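Long-range contacts in Oxidored_FMN domain-containing protein ([Pseudomonas] geniculata N1, PDB 6L6J), which is an amine oxidase acting on 6-hydroxypseudooxynicotine that binds FMN, a [4Fe-4S] cluster and ADP: residues T406-Y412 and G664-G668; D475-A480 and S640-I644. The contacts are given in a common frame with arbitrary orientation. Residue numbers count along the deposited sequence, not the author numbering.

Interaction 1. Residues T406-Y412 and G664-G668; sequences TLAKRGY and GMRYG
This is a buried contact between the C-terminal ends of two helices, 398-410 and 653-666, on one side of the parallel sheet in the ADP-binding Rossmann-type domain, about 13 Å from the ADP as measured from the side chain of Thr406. Within the two segments the backbones come nearest at Thr406 and Gly664, with CA atoms 5.0 Å apart. Glycine is needed here: Thr406 CG2 sits 3.5 Å from Gly664 CA, where a CB would clash. Both helices end within the contact. The first finishes in a Schellman motif, with Gly411 at phi 119° and the amides of Gly411 and Tyr412 both bonded back to Leu407 O; the second gives way at Tyr667 (phi/psi -60/128).

Arg410, extended through chi2 (t) and then turned at chi3 (p), donates hydrogen bonds from NH1 to Gly664 O (3.1 Å), in the last turn of helix 653-666, and Tyr667 O (2.9 Å), just past it, both near the guanidinium plane. Beside it, Tyr667 (chi1 t) turns its ring edge to the face of Tyr412 (chi1 m) in an offset edge-to-face pair, centroids 5.1 Å apart and planes at 62°; Tyr412 OH is hydrogen-bonded to His385. Leu407 CD2 lies 4.1 Å from Tyr667 CB. Arg410 NE bonds to Pro382 O, so one cation gathers carbonyls from the helix end and the loop at Pro382, its charge met by backbone dipoles, not by a carboxylate of either segment.

Interaction 2. Residues D475-A480 and S640-I644; sequences DHVIVA and SVERI. With ADP (adenosine-5'-diphosphate), chain D.
Val479 CG2 and Val641 CG1, 4.2 Å apart, mark the apolar centre on one face of this parallel strand pair, with Val477 CB 4.1 Å from Val641 CG2 beside them; all three valines have chi1 t. On the other face Ile478 CG2 meets Ile644 CD1 at 3.4 Å, and Ala480 CB lies 4.1 Å from Ile644 CG1. Between these layers, the axes of strands 476-479 and 641-643 approach to 4.7 Å, their directions 17° apart, pairing Val477 with Val641, Ile478 with Glu642 and Val479 with Arg643.

Four backbone hydrogen bonds fix that register: Val477 N to Ser640 O (3.1 Å), Glu642 N to Val477 O (3.0 Å), Val479 N to Glu642 O (2.8 Å) and Ile644 N to Val479 O (2.9 Å). At the polar edge the His476 ring (chi1 t, chi2 62°) bridges two side chains of the partner segment, Ser640 just before the strand and Glu642 within it: ND1 is 2.9 Å from Ser640 OG, a hydrogen bond, and NE2 donates to Glu642 OE1 at 3.0 Å.

At the C-terminal end Ala480 O comes within 3.4 Å of ADP C5', the usual place for a nucleotide in a Rossmann-type sheet. Strand 476-479 pairs on its other side with strand 390-394, while 641-643 is an edge strand of the five-stranded sheet. Helix 624-632 packs on the valine face through Leu629 and Tyr626, and helix 653-666 lies over Ile478, Glu642 and Ile644 through Ala663.

How the interactions relate
Going from the N terminus, the chain passes the FMN barrel and enters the nucleotide-binding sheet at strand 390-394, followed by helix 398-410, the first half of interaction 1. Strand 476-479 then opens interaction 2, which closes only when the chain returns at 641-643 after an excursion through the mixed sheet. Helix 653-666 follows directly and closes interaction 1, so interaction 2 is nested within its loop. The centres are 13 Å apart and the contacts touch: Tyr667 stacks on His476, and Leu407 CD1 packs 3.7 Å from Ile478 CD1. Together they tie the late-returning C-terminal strand and helix to the early strands and helix of the Rossmann-type domain.

Interaction 1. Residues T406-Y412 and G664-G668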
loop_
_atom_site.group_PDB
_atom_site.type_symbol
_atom_site.label_atom_id
_atom_site.label_comp_id
_atom_site.label_asym_id
_atom_site.label_seq_id
_atom_site.Cartn_x
_atom_site.Cartn_y
_atom_site.Cartn_z
ATOM N N THR A 406 20.370 8.364 -5.100
ATOM C CA THR A 406 21.069 7.549 -4.064
ATOM C C THR A 406 22.579 7.821 -4.105
ATOM O O THR A 406 23.150 8.140 -3.049
ATOM C CB THR A 406 20.753 6.054 -4.202
ATOM O OG1 THR A 406 19.338 5.878 -4.123
ATOM C CG2 THR A 406 21.417 5.223 -3.128
ATOM N N LEU A 407 23.184 7.745 -5.289
ATOM C CA LEU A 407 24.629 8.051 -5.493
ATOM C C LEU A 407 24.910 9.508 -5.080
ATOM O O LEU A 407 25.853 9.729 -4.294
ATOM C CB LEU A 407 24.985 7.780 -6.961
ATOM C CG LEU A 407 24.820 6.329 -7.415
ATOM C CD1 LEU A 407 24.877 6.226 -8.926
ATOM C CD2 LEU A 407 25.871 5.438 -6.774
ATOM N N ALA A 408 24.104 10.466 -5.560
ATOM C CA ALA A 408 24.229 11.906 -5.218
ATOM C C ALA A 408 24.340 12.060 -3.697
ATOM O O ALA A 408 25.260 12.783 -3.260
ATOM C CB ALA A 408 23.075 12.711 -5.765
ATOM N N LYS A 409 23.451 11.395 -2.941
ATOM C CA LYS A 409 23.321 11.531 -1.460
ATOM C C LYS A 409 24.581 11.007 -0.773
ATOM O O LYS A 409 24.982 11.605 0.224
ATOM C CB LYS A 409 22.130 10.742 -0.911
ATOM C CG LYS A 409 20.754 11.296 -1.256
ATOM C CD LYS A 409 19.817 11.367 -0.074
ATOM C CE LYS A 409 19.567 10.022 0.566
ATOM N NZ LYS A 409 18.388 10.075 1.461
ATOM N N ARG A 410 25.155 9.915 -1.284
ATOM C CA ARG A 410 26.395 9.293 -0.745
ATOM C C ARG A 410 27.573 10.240 -0.967
ATOM O O ARG A 410 28.547 10.138 -0.192
ATOM C CB ARG A 410 26.681 7.949 -1.416
ATOM C CG ARG A 410 25.630 6.881 -1.161
ATOM C CD ARG A 410 26.031 5.556 -1.769
ATOM N NE ARG A 410 27.237 5.061 -1.134
ATOM C CZ ARG A 410 27.988 4.063 -1.576
ATOM N NH1 ARG A 410 27.659 3.413 -2.684
ATOM N NH2 ARG A 410 29.077 3.728 -0.896
ATOM N N GLY A 411 27.485 11.080 -2.003
ATOM C CA GLY A 411 28.402 12.208 -2.272
ATOM C C GLY A 411 29.144 12.071 -3.600
ATOM O O GLY A 411 30.002 12.944 -3.869
ATOM N N TYR A 412 28.858 11.037 -4.408
ATOM C CA TYR A 412 29.511 10.803 -5.730
ATOM C C TYR A 412 29.214 11.972 -6.675
ATOM O O TYR A 412 28.213 12.694 -6.462
ATOM C CB TYR A 412 29.039 9.507 -6.402
ATOM C CG TYR A 412 29.481 8.244 -5.711
ATOM C CD1 TYR A 412 30.713 7.676 -5.981
ATOM C CD2 TYR A 412 28.682 7.626 -4.760
ATOM C CE1 TYR A 412 31.142 6.528 -5.329
ATOM C CE2 TYR A 412 29.092 6.476 -4.103
ATOM C CZ TYR A 412 30.329 5.927 -4.385
ATOM O OH TYR A 412 30.735 4.794 -3.740
ATOM N N GLY A 664 22.603 2.103 -6.320
ATOM C CA GLY A 664 23.114 3.248 -5.537
ATOM C C GLY A 664 23.890 2.835 -4.283
ATOM O O GLY A 664 24.862 3.523 -3.928
ATOM N N MET A 665 23.464 1.765 -3.612
ATOM C CA MET A 665 24.076 1.301 -2.336
ATOM C C MET A 665 25.243 0.338 -2.623
ATOM O O MET A 665 26.194 0.349 -1.845
ATOM C CB MET A 665 23.036 0.598 -1.455
ATOM C CG MET A 665 21.861 1.466 -1.086
ATOM S SD MET A 665 22.237 2.752 0.144
ATOM C CE MET A 665 22.709 1.737 1.546
ATOM N N ARG A 666 25.156 -0.472 -3.681
ATOM C CA ARG A 666 26.141 -1.546 -3.971
ATOM C C ARG A 666 27.396 -0.955 -4.624
ATOM O O ARG A 666 28.447 -1.595 -4.500
ATOM C CB ARG A 666 25.554 -2.663 -4.850
ATOM C CG ARG A 666 24.357 -3.381 -4.243
ATOM C CD ARG A 666 24.596 -4.100 -2.923
ATOM N NE ARG A 666 23.336 -4.376 -2.208
ATOM C CZ ARG A 666 22.908 -3.779 -1.073
ATOM N NH1 ARG A 666 23.626 -2.852 -0.453
ATOM N NH2 ARG A 666 21.756 -4.150 -0.542
ATOM N N TYR A 667 27.318 0.202 -5.291
ATOM C CA TYR A 667 28.471 0.740 -6.063
ATOM C C TYR A 667 29.661 0.966 -5.133
ATOM O O TYR A 667 29.457 1.621 -4.093
ATOM C CB TYR A 667 28.182 2.064 -6.762
ATOM C CG TYR A 667 29.378 2.610 -7.510
ATOM C CD1 TYR A 667 29.961 1.886 -8.540
ATOM C CD2 TYR A 667 29.945 3.834 -7.180
ATOM C CE1 TYR A 667 31.064 2.365 -9.227
ATOM C CE2 TYR A 667 31.042 4.334 -7.867
ATOM C CZ TYR A 667 31.600 3.598 -8.900
ATOM O OH TYR A 667 32.682 4.046 -9.604
ATOM N N GLY A 668 30.830 0.421 -5.505
ATOM C CA GLY A 668 32.137 0.697 -4.874
ATOM C C GLY A 668 32.451 -0.229 -3.713
ATOM O O GLY A 668 33.346 0.150 -2.918
#

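Interaction 2. Residues D475-A480 and S640-I644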
loop_
_atom_site.group_PDB
_atom_site.type_symbol
_atom_site.label_atom_id
_atom_site.label_comp_id
_atom_site.label_asym_id
_atom_site.label_seq_id
_atom_site.Cartn_x
_atom_site.Cartn_y
_atom_site.Cartn_z
ATOM N N ASP A 475 33.479 6.737 -14.475
ATOM C CA ASP A 475 34.105 5.593 -13.754
ATOM C C ASP A 475 33.149 4.399 -13.770
ATOM O O ASP A 475 33.620 3.257 -13.667
ATOM C CB ASP A 475 34.476 5.975 -12.323
ATOM C CG ASP A 475 35.688 6.877 -12.248
ATOM O OD1 ASP A 475 36.755 6.421 -12.679
ATOM O OD2 ASP A 475 35.548 8.032 -11.786
ATOM N N HIS A 476 31.851 4.667 -13.907
ATOM C CA HIS A 476 30.771 3.652 -13.830
ATOM C C HIS A 476 29.559 4.141 -14.618
ATOM O O HIS A 476 29.144 5.277 -14.378
ATOM C CB HIS A 476 30.433 3.370 -12.356
ATOM C CG HIS A 476 29.427 2.283 -12.173
ATOM N ND1 HIS A 476 29.654 0.993 -12.580
ATOM C CD2 HIS A 476 28.175 2.296 -11.668
ATOM C CE1 HIS A 476 28.595 0.254 -12.315
ATOM N NE2 HIS A 476 27.676 1.028 -11.754
ATOM N N VAL A 477 29.003 3.305 -15.498
ATOM C CA VAL A 477 27.765 3.623 -16.276
ATOM C C VAL A 477 26.630 2.754 -15.741
ATOM O O VAL A 477 26.806 1.514 -15.723
ATOM C CB VAL A 477 27.929 3.380 -17.790
ATOM C CG1 VAL A 477 26.640 3.692 -18.542
ATOM C CG2 VAL A 477 29.105 4.159 -18.367
ATOM N N ILE A 478 25.503 3.373 -15.368
ATOM C CA ILE A 478 24.230 2.649 -15.080
ATOM C C ILE A 478 23.295 2.889 -16.269
ATOM O O ILE A 478 23.079 4.073 -16.593
ATOM C CB ILE A 478 23.631 3.115 -13.740
ATOM C CG1 ILE A 478 24.523 2.710 -12.562
ATOM C CG2 ILE A 478 22.218 2.589 -13.577
ATOM C CD1 ILE A 478 24.212 3.410 -11.273
ATOM N N VAL A 479 22.814 1.825 -16.921
ATOM C CA VAL A 479 21.852 1.918 -18.056
ATOM C C VAL A 479 20.463 1.643 -17.480
ATOM O O VAL A 479 20.276 0.532 -16.935
ATOM C CB VAL A 479 22.167 0.958 -19.227
ATOM C CG1 VAL A 479 21.241 1.207 -20.401
ATOM C CG2 VAL A 479 23.615 1.034 -19.698
ATOM N N ALA A 480 19.533 2.596 -17.654
ATOM C CA ALA A 480 18.154 2.536 -17.133
ATOM C C ALA A 480 17.149 2.919 -18.228
ATOM O O ALA A 480 16.180 3.646 -17.917
ATOM C CB ALA A 480 18.070 3.441 -15.938
ATOM N N SER A 640 33.356 -0.639 -16.160
ATOM C CA SER A 640 32.211 -0.791 -15.226
ATOM C C SER A 640 30.920 -0.326 -15.915
ATOM O O SER A 640 30.787 0.879 -16.175
ATOM C CB SER A 640 32.470 -0.033 -13.950
ATOM O OG SER A 640 31.947 -0.712 -12.815
ATOM N N VAL A 641 30.021 -1.263 -16.226
ATOM C CA VAL A 641 28.665 -1.005 -16.798
ATOM C C VAL A 641 27.653 -2.011 -16.228
ATOM O O VAL A 641 27.897 -3.220 -16.332
ATOM C CB VAL A 641 28.678 -1.086 -18.337
ATOM C CG1 VAL A 641 27.290 -0.874 -18.918
ATOM C CG2 VAL A 641 29.663 -0.103 -18.942
ATOM N N GLU A 642 26.531 -1.522 -15.692
ATOM C CA GLU A 642 25.387 -2.366 -15.238
ATOM C C GLU A 642 24.081 -1.807 -15.828
ATOM O O GLU A 642 24.072 -0.629 -16.231
ATOM C CB GLU A 642 25.384 -2.468 -13.712
ATOM C CG GLU A 642 24.631 -1.363 -13.011
ATOM C CD GLU A 642 24.655 -1.454 -11.493
ATOM O OE1 GLU A 642 25.284 -0.576 -10.858
ATOM O OE2 GLU A 642 24.026 -2.399 -10.947
ATOM N N ARG A 643 23.045 -2.648 -15.928
ATOM C CA ARG A 643 21.669 -2.251 -16.336
ATOM C C ARG A 643 20.728 -2.443 -15.129
ATOM O O ARG A 643 21.032 -3.305 -14.259
ATOM C CB ARG A 643 21.264 -3.014 -17.603
ATOM C CG ARG A 643 20.967 -4.496 -17.415
ATOM C CD ARG A 643 21.058 -5.334 -18.689
ATOM N NE ARG A 643 19.927 -6.219 -18.881
ATOM C CZ ARG A 643 19.778 -7.083 -19.880
ATOM N NH1 ARG A 643 20.720 -7.241 -20.785
ATOM N NH2 ARG A 643 18.683 -7.816 -19.972
ATOM N N ILE A 644 19.663 -1.637 -15.038
ATOM C CA ILE A 644 18.688 -1.654 -13.902
ATOM C C ILE A 644 17.293 -1.253 -14.385
ATOM O O ILE A 644 17.193 -0.508 -15.370
ATOM C CB ILE A 644 19.136 -0.726 -12.772
ATOM C CG1 ILE A 644 19.437 0.672 -13.299
ATOM C CG2 ILE A 644 20.314 -1.307 -12.017
ATOM C CD1 ILE A 644 19.240 1.758 -12.259
HETATM P PB ADP D . 12.371 2.507 -15.762
HETATM O O1B ADP D . 12.994 3.739 -15.148
HETATM O O2B ADP D . 11.087 2.060 -15.063
HETATM O O3B ADP D . 13.366 1.387 -15.937
HETATM P PA ADP D . 11.469 4.186 -17.988
HETATM O O1A ADP D . 10.674 4.954 -16.987
HETATM O O2A ADP D . 10.810 3.748 -19.241
HETATM O O3A ADP D . 11.981 2.861 -17.275
HETATM O "O5'" ADP D . 12.847 4.968 -18.295
HETATM C "C5'" ADP D . 13.492 4.922 -19.589
HETATM C "C4'" ADP D . 13.885 6.318 -20.005
HETATM O "O4'" ADP D . 15.190 6.259 -20.643
HETATM C "C3'" ADP D . 12.959 6.986 -21.038
HETATM O "O3'" ADP D . 12.860 8.395 -20.874
HETATM C "C2'" ADP D . 13.675 6.634 -22.348
HETATM O "O2'" ADP D . 13.288 7.391 -23.477
HETATM C "C1'" ADP D . 15.106 6.904 -21.893
HETATM N N9 ADP D . 16.137 6.411 -22.806
HETATM C C8 ADP D . 16.132 5.253 -23.550
HETATM N N7 ADP D . 17.200 5.113 -24.293
HETATM C C5 ADP D . 17.950 6.261 -24.044
HETATM C C6 ADP D . 19.198 6.721 -24.525
HETATM N N6 ADP D . 19.953 6.050 -25.384
HETATM N N1 ADP D . 19.660 7.909 -24.062
HETATM C C2 ADP D . 18.910 8.579 -23.180
HETATM N N3 ADP D . 17.735 8.245 -22.656
HETATM C C4 ADP D . 17.303 7.066 -23.128
#